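Local atomic coordinates of cytochrome P450 (Rhodococcus erythropolis, PDB entry 3WEC), a protein that probably uses its haem iron and molecular oxygen to hydroxylate the quinoline nitrogen of an aurachin intermediate, a step essential for the antibiotic activity of these alkaloids. Residues A[330-335]-A[350-355]; A[56-61]-A[324-329]. One frame throughout, in Å; residues are numbered along the deposited sequence.

Contact 1. Residues A[330-335]-A[350-355]. With HEM (protoporphyrin IX containing Fe), chain B.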
loop_
_atom_site.group_PDB
_atom_site.type_symbol
_atom_site.label_atom_id
_atom_site.label_comp_id
_atom_site.label_asym_id
_atom_site.label_seq_id
_atom_site.Cartn_x
_atom_site.Cartn_y
_atom_site.Cartn_z
ATOM N N SER A 330 -11.320 9.147 -1.835
ATOM C CA SER A 330 -12.337 10.198 -1.803
ATOM C C SER A 330 -11.809 11.552 -1.275
ATOM O O SER A 330 -11.867 12.553 -1.982
ATOM C CB SER A 330 -13.528 9.730 -0.973
ATOM O OG SER A 330 -14.599 10.597 -1.133
ATOM N N GLY A 331 -11.277 11.565 -0.057
ATOM C CA GLY A 331 -10.702 12.766 0.515
ATOM C C GLY A 331 -9.762 13.450 -0.449
ATOM O O GLY A 331 -9.885 14.625 -0.680
ATOM N N ASN A 332 -8.840 12.699 -1.040
ATOM C CA ASN A 332 -7.875 13.247 -1.992
ATOM C C ASN A 332 -8.474 14.120 -3.103
ATOM O O ASN A 332 -7.851 15.124 -3.510
ATOM C CB ASN A 332 -7.049 12.123 -2.598
ATOM C CG ASN A 332 -6.015 11.561 -1.616
ATOM O OD1 ASN A 332 -5.791 12.120 -0.538
ATOM N ND2 ASN A 332 -5.414 10.429 -1.971
ATOM N N ARG A 333 -9.660 13.727 -3.601
ATOM C CA ARG A 333 -10.292 14.407 -4.721
ATOM C C ARG A 333 -10.718 15.833 -4.329
ATOM O O ARG A 333 -10.924 16.692 -5.186
ATOM C CB ARG A 333 -11.448 13.582 -5.337
ATOM C CG ARG A 333 -11.015 12.315 -6.080
ATOM C CD ARG A 333 -9.868 12.597 -7.048
ATOM N NE ARG A 333 -9.460 11.429 -7.845
ATOM C CZ ARG A 333 -10.036 11.106 -9.004
ATOM N NH1 ARG A 333 -11.041 11.849 -9.484
ATOM N NH2 ARG A 333 -9.622 10.053 -9.683
ATOM N N GLU A 334 -10.774 16.091 -3.022
ATOM C CA GLU A 334 -10.989 17.460 -2.518
ATOM C C GLU A 334 -9.801 18.010 -1.683
ATOM O O GLU A 334 -9.935 19.038 -1.031
ATOM C CB GLU A 334 -12.342 17.587 -1.766
ATOM C CG GLU A 334 -12.453 16.783 -0.468
ATOM C CD GLU A 334 -13.740 17.036 0.301
ATOM O OE1 GLU A 334 -14.732 17.455 -0.318
ATOM O OE2 GLU A 334 -13.766 16.827 1.536
ATOM N N ALA A 335 -8.648 17.347 -1.720
ATOM C CA ALA A 335 -7.467 17.807 -0.952
ATOM C C ALA A 335 -6.802 19.062 -1.555
ATOM O O ALA A 335 -6.132 19.821 -0.849
ATOM C CB ALA A 335 -6.456 16.684 -0.768
ATOM N N SER A 350 -1.268 18.040 -1.555
ATOM C CA SER A 350 -1.702 17.572 -0.243
ATOM C C SER A 350 -2.410 16.279 -0.581
ATOM O O SER A 350 -3.180 16.239 -1.573
ATOM C CB SER A 350 -2.688 18.604 0.348
ATOM O OG SER A 350 -3.329 18.157 1.534
ATOM N N SER A 351 -2.141 15.218 0.191
ATOM C CA SER A 351 -2.651 13.880 -0.136
ATOM C C SER A 351 -2.810 13.025 1.127
ATOM O O SER A 351 -2.025 13.167 2.080
ATOM C CB SER A 351 -1.721 13.182 -1.161
ATOM O OG SER A 351 -1.908 11.773 -1.221
ATOM N N LEU A 352 -3.844 12.176 1.140
ATOM C CA LEU A 352 -4.020 11.180 2.203
ATOM C C LEU A 352 -3.468 9.778 1.858
ATOM O O LEU A 352 -3.631 8.856 2.639
ATOM C CB LEU A 352 -5.486 11.077 2.612
ATOM C CG LEU A 352 -6.132 12.361 3.134
ATOM C CD1 LEU A 352 -7.635 12.174 3.058
ATOM C CD2 LEU A 352 -5.677 12.675 4.549
ATOM N N SER A 353 -2.773 9.628 0.733
ATOM C CA SER A 353 -2.431 8.278 0.261
ATOM C C SER A 353 -1.483 7.435 1.158
ATOM O O SER A 353 -1.447 6.221 1.036
ATOM C CB SER A 353 -1.992 8.302 -1.206
ATOM O OG SER A 353 -3.038 8.893 -1.946
ATOM N N TYR A 354 -0.757 8.122 2.050
ATOM C CA TYR A 354 0.148 7.470 2.978
ATOM C C TYR A 354 -0.368 7.443 4.433
ATOM O O TYR A 354 0.340 6.982 5.332
ATOM C CB TYR A 354 1.498 8.152 2.914
ATOM C CG TYR A 354 2.366 7.911 1.682
ATOM C CD1 TYR A 354 2.733 6.591 1.290
ATOM C CD2 TYR A 354 2.887 9.003 0.922
ATOM C CE1 TYR A 354 3.570 6.357 0.201
ATOM C CE2 TYR A 354 3.745 8.771 -0.174
ATOM C CZ TYR A 354 4.049 7.424 -0.533
ATOM O OH TYR A 354 4.885 7.146 -1.573
ATOM N N GLY A 355 -1.598 7.909 4.665
ATOM C CA GLY A 355 -2.168 7.929 5.999
ATOM C C GLY A 355 -1.632 9.209 6.630
ATOM O O GLY A 355 -0.922 9.958 5.956
HETATM C CHA HEM B . 1.417 1.864 6.439
HETATM C CHB HEM B . 0.243 3.501 1.895
HETATM C CHC HEM B . 4.581 1.941 0.207
HETATM C CHD HEM B . 5.658 0.113 4.788
HETATM C C1A HEM B . 0.763 2.394 5.263
HETATM C C2A HEM B . -0.670 2.835 5.314
HETATM C C3A HEM B . -0.976 3.310 3.985
HETATM C C4A HEM B . 0.268 3.084 3.253
HETATM C CMA HEM B . -2.317 3.889 3.476
HETATM C CAA HEM B . -1.704 2.889 6.446
HETATM C CBA HEM B . -1.440 4.257 7.102
HETATM C CGA HEM B . -2.544 4.629 8.112
HETATM O O1A HEM B . -3.246 3.743 8.683
HETATM O O2A HEM B . -2.695 5.851 8.396
HETATM C C1B HEM B . 1.377 3.178 1.031
HETATM C C2B HEM B . 1.361 3.689 -0.337
HETATM C C3B HEM B . 2.625 3.186 -0.803
HETATM C C4B HEM B . 3.223 2.473 0.319
HETATM C CMB HEM B . 0.329 4.454 -1.118
HETATM C CAB HEM B . 3.120 3.413 -2.186
HETATM C CBB HEM B . 3.654 2.416 -2.847
HETATM C C1C HEM B . 5.279 1.341 1.323
HETATM C C2C HEM B . 6.547 0.627 1.166
HETATM C C3C HEM B . 6.826 0.099 2.518
HETATM C C4C HEM B . 5.735 0.492 3.387
HETATM C CMC HEM B . 7.318 0.502 -0.119
HETATM C CAC HEM B . 7.972 -0.747 2.988
HETATM C CBC HEM B . 9.055 -0.933 2.268
HETATM C C1D HEM B . 4.515 0.385 5.669
HETATM C C2D HEM B . 4.601 0.085 7.096
HETATM C C3D HEM B . 3.321 0.593 7.622
HETATM C C4D HEM B . 2.701 1.189 6.427
HETATM C CMD HEM B . 5.707 -0.658 7.812
HETATM C CAD HEM B . 2.798 0.525 9.029
HETATM C CBD HEM B . 3.118 1.893 9.677
HETATM C CGD HEM B . 2.678 1.984 11.100
HETATM O O1D HEM B . 3.414 2.656 11.878
HETATM O O2D HEM B . 1.611 1.388 11.461
HETATM N NA HEM B . 1.441 2.642 3.996
HETATM N NB HEM B . 2.492 2.516 1.462
HETATM N NC HEM B . 4.803 1.322 2.668
HETATM N ND HEM B . 3.413 1.089 5.278
HETATM FE FE HEM B . 3.027 1.688 3.304
HETATM O O HOH W 1 1.822 -0.258 2.354
#

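Contact 2. Residues A[56-61]-A[324-329]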
loop_
_atom_site.group_PDB
_atom_site.type_symbol
_atom_site.label_atom_id
_atom_site.label_comp_id
_atom_site.label_asym_id
_atom_site.label_seq_id
_atom_site.Cartn_x
_atom_site.Cartn_y
_atom_site.Cartn_z
ATOM N N ASP A 56 -8.630 13.099 7.559
ATOM C CA ASP A 56 -7.384 13.517 8.207
ATOM C C ASP A 56 -7.575 13.390 9.689
ATOM O O ASP A 56 -6.798 12.744 10.376
ATOM C CB ASP A 56 -7.010 14.972 7.863
ATOM C CG ASP A 56 -5.896 15.525 8.759
ATOM O OD1 ASP A 56 -4.747 15.662 8.304
ATOM O OD2 ASP A 56 -6.160 15.805 9.935
ATOM N N LYS A 57 -8.638 14.021 10.163
ATOM C CA LYS A 57 -9.015 14.037 11.562
ATOM C C LYS A 57 -8.996 12.636 12.204
ATOM O O LYS A 57 -8.369 12.447 13.242
ATOM C CB LYS A 57 -10.381 14.731 11.702
ATOM C CG LYS A 57 -10.342 16.226 12.048
ATOM C CD LYS A 57 -9.365 17.077 11.226
ATOM C CE LYS A 57 -9.548 18.585 11.467
ATOM N NZ LYS A 57 -9.948 19.008 12.846
ATOM N N VAL A 58 -9.647 11.663 11.568
ATOM C CA VAL A 58 -9.699 10.277 12.088
ATOM C C VAL A 58 -8.355 9.513 12.015
ATOM O O VAL A 58 -7.992 8.777 12.951
ATOM C CB VAL A 58 -10.832 9.453 11.407
ATOM C CG1 VAL A 58 -10.795 7.985 11.829
ATOM C CG2 VAL A 58 -12.196 10.057 11.706
ATOM N N LEU A 59 -7.622 9.669 10.903
ATOM C CA LEU A 59 -6.272 9.061 10.786
ATOM C C LEU A 59 -5.344 9.571 11.908
ATOM O O LEU A 59 -4.573 8.793 12.480
ATOM C CB LEU A 59 -5.651 9.313 9.412
ATOM C CG LEU A 59 -6.384 8.796 8.157
ATOM C CD1 LEU A 59 -5.806 9.427 6.896
ATOM C CD2 LEU A 59 -6.377 7.282 8.056
ATOM N N ARG A 60 -5.478 10.851 12.269
ATOM C CA ARG A 60 -4.557 11.501 13.218
ATOM C C ARG A 60 -4.917 11.293 14.682
ATOM O O ARG A 60 -4.037 11.246 15.538
ATOM C CB ARG A 60 -4.448 13.003 12.939
ATOM C CG ARG A 60 -3.927 13.361 11.552
ATOM C CD ARG A 60 -3.536 14.829 11.477
ATOM N NE ARG A 60 -2.102 14.936 11.708
ATOM C CZ ARG A 60 -1.203 15.304 10.796
ATOM N NH1 ARG A 60 -1.568 15.655 9.567
ATOM N NH2 ARG A 60 0.078 15.327 11.125
ATOM N N SER A 61 -6.206 11.156 14.963
ATOM C CA SER A 61 -6.723 11.192 16.340
ATOM C C SER A 61 -6.220 10.048 17.255
ATOM O O SER A 61 -6.106 8.911 16.822
ATOM C CB SER A 61 -8.265 11.282 16.294
ATOM O OG SER A 61 -8.906 10.585 17.348
ATOM N N VAL A 324 -13.984 1.780 11.361
ATOM C CA VAL A 324 -14.143 2.967 10.538
ATOM C C VAL A 324 -13.214 2.814 9.343
ATOM O O VAL A 324 -12.003 2.596 9.489
ATOM C CB VAL A 324 -13.778 4.253 11.314
ATOM C CG1 VAL A 324 -13.757 5.468 10.393
ATOM C CG2 VAL A 324 -14.742 4.470 12.469
ATOM N N MET A 325 -13.813 2.900 8.168
ATOM C CA MET A 325 -13.147 2.778 6.906
ATOM C C MET A 325 -12.871 4.187 6.409
ATOM O O MET A 325 -13.807 4.934 6.117
ATOM C CB MET A 325 -14.121 2.103 5.948
ATOM C CG MET A 325 -13.525 0.988 5.149
ATOM S SD MET A 325 -13.079 -0.359 6.251
ATOM C CE MET A 325 -14.456 -1.442 5.856
ATOM N N VAL A 326 -11.615 4.577 6.309
ATOM C CA VAL A 326 -11.311 5.940 5.894
ATOM C C VAL A 326 -11.023 5.977 4.394
ATOM O O VAL A 326 -10.037 5.394 3.954
ATOM C CB VAL A 326 -10.118 6.515 6.691
ATOM C CG1 VAL A 326 -9.695 7.859 6.125
ATOM C CG2 VAL A 326 -10.489 6.655 8.156
ATOM N N LEU A 327 -11.864 6.663 3.617
ATOM C CA LEU A 327 -11.693 6.688 2.148
ATOM C C LEU A 327 -10.663 7.690 1.676
ATOM O O LEU A 327 -11.002 8.805 1.268
ATOM C CB LEU A 327 -13.014 6.982 1.434
ATOM C CG LEU A 327 -13.922 5.880 0.883
ATOM C CD1 LEU A 327 -13.805 4.531 1.591
ATOM C CD2 LEU A 327 -15.337 6.409 0.939
ATOM N N LEU A 328 -9.405 7.293 1.758
ATOM C CA LEU A 328 -8.273 8.076 1.283
ATOM C C LEU A 328 -8.485 8.606 -0.131
ATOM O O LEU A 328 -8.190 9.777 -0.410
ATOM C CB LEU A 328 -7.020 7.206 1.326
ATOM C CG LEU A 328 -6.665 6.395 2.578
ATOM C CD1 LEU A 328 -5.383 5.646 2.282
ATOM C CD2 LEU A 328 -6.442 7.281 3.797
ATOM N N ALA A 329 -9.013 7.745 -1.016
ATOM C CA ALA A 329 -9.211 8.051 -2.427
ATOM C C ALA A 329 -10.240 9.191 -2.616
ATOM O O ALA A 329 -10.028 10.093 -3.440
ATOM C CB ALA A 329 -9.626 6.797 -3.193
#

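Contact 1. Residues A[330-335]-A[350-355]
Asn332 of helix 328-333 reaches to the loop at Leu352 and Ser353, and its amide uses both ends there. OD1 accepts the backbone N-H of Leu352 at 2.6 Å, a short and nearly straight bond (167° at the hydrogen) that meets the carbonyl at 136°. ND2, 2.8 Å from Ser353 OG, gives only a weak, bent bond. That hydroxyl has a stronger partner in the backbone oxygen of Leu294. Chi1 of -74° sets Asn332 CG beside its own backbone N, and the two bonds hold the amide beyond it; an amide suits the place because it offers an acceptor and a donor side by side. Ser351 OG accepts Ser353 N at 3.0 Å, forming an ST turn that overlaps the type I turn from Leu352 to Gly355.

The loop enters the haem-binding signature of the P450 fold at Tyr354, where the family usually has phenylalanine, and runs on to Cys361, the axial ligand of the iron. Tyr354 CE1 lies 3.5 Å from haem C3B. Gly355 suits its place for two reasons: its phi is positive, and propionate atom O2A lies 3.2 Å from its CA, where a CB would clash. On the other segment, Arg295, from the ExxR motif of the K helix, bonds the backbone oxygen of Asn332.

Packing is close around Gly331 as well: Leu352 CD1 lies 4.0 Å from its CA, and a CB on Gly331 would collide with that methyl, so a glycine suits the place. The far end is partly exposed and has no hydrogen bond across it. There Ala335 CB makes a van der Waals contact with Ser350 O at 3.4 Å, the serine hydroxyl stands farther off, and Tyr52 of helix 52-60 touches both residues.

Contact 2. Residues A[56-61]-A[324-329]
Helix 52-60, the B helix of the P450 fold, lies against the mixed sheet of the N-terminal side through Val58 and Leu59, which meet strand 323-326 and the start of the helix after it. The helix and strand axes approach to 9.5 Å at 120°, and the faces are joined by hydrocarbon alone. Val58 puts CG1 anti to its backbone N (chi1 174°), and that one methyl serves two strand residues. The Val58 and Val324 side chains meet tip to tip, CG1 to CG1 at 4.1 Å; those of Val58 and Val326 run in opposite senses, CG1 of the first 3.9 Å from CG2 of the second. Val324 and Val326, two residues apart, point to the same side of the strand, where branched side chains suit both the extended backbone and the apolar helix.

Leu59 reaches farther along, its longer side chain spreading two methyls over two partners. CD2 lies 3.9 Å from Val326 CG1, the two side chains set at a slant, while CD1 meets Leu328 CD2 at 3.8 Å. Leu328 can join this face because the chain bends sharply at Leu327, the centre of an inverse gamma turn closed by Leu328 N on Val326 O at 3.0 Å; Leu327 is also the N-cap position of helix 328-333.

Both Leu59 and Leu328 also touch the haem, so the apolar layer runs on into its pocket. On the helix's more open side, Asp56 OD1 forms a salt bridge with Arg60 NH1, its hydrogen bond weak at 3.4 Å, and another with Arg356. Within the sheet, strand 323-326 lies between strands 47-49 and 303-307, and this packing of the B helix on the beta-1 sheet is typical of cytochromes P450.

Along the chain both segments of contact 2 precede those of contact 1, and helix 328-333 is common to both: its first turn belongs to contact 2 and later residues to contact 1. Their centres are about 10 Å apart and they touch directly. Leu352 CD2 and Gly355 CA each lie 4.0 Å from Leu59 CD1, and Leu352 O is 3.4 Å from Leu328 CD2. Leu59 and Leu328 of contact 2, with Ser353, Tyr354 and Gly355 of contact 1, line one part of the haem pocket. The side chain of Ser353 is about 8 Å from that of Cys361, the axial ligand, whereas the side chain of Leu328 is about 6 Å from the bound aurachin intermediate.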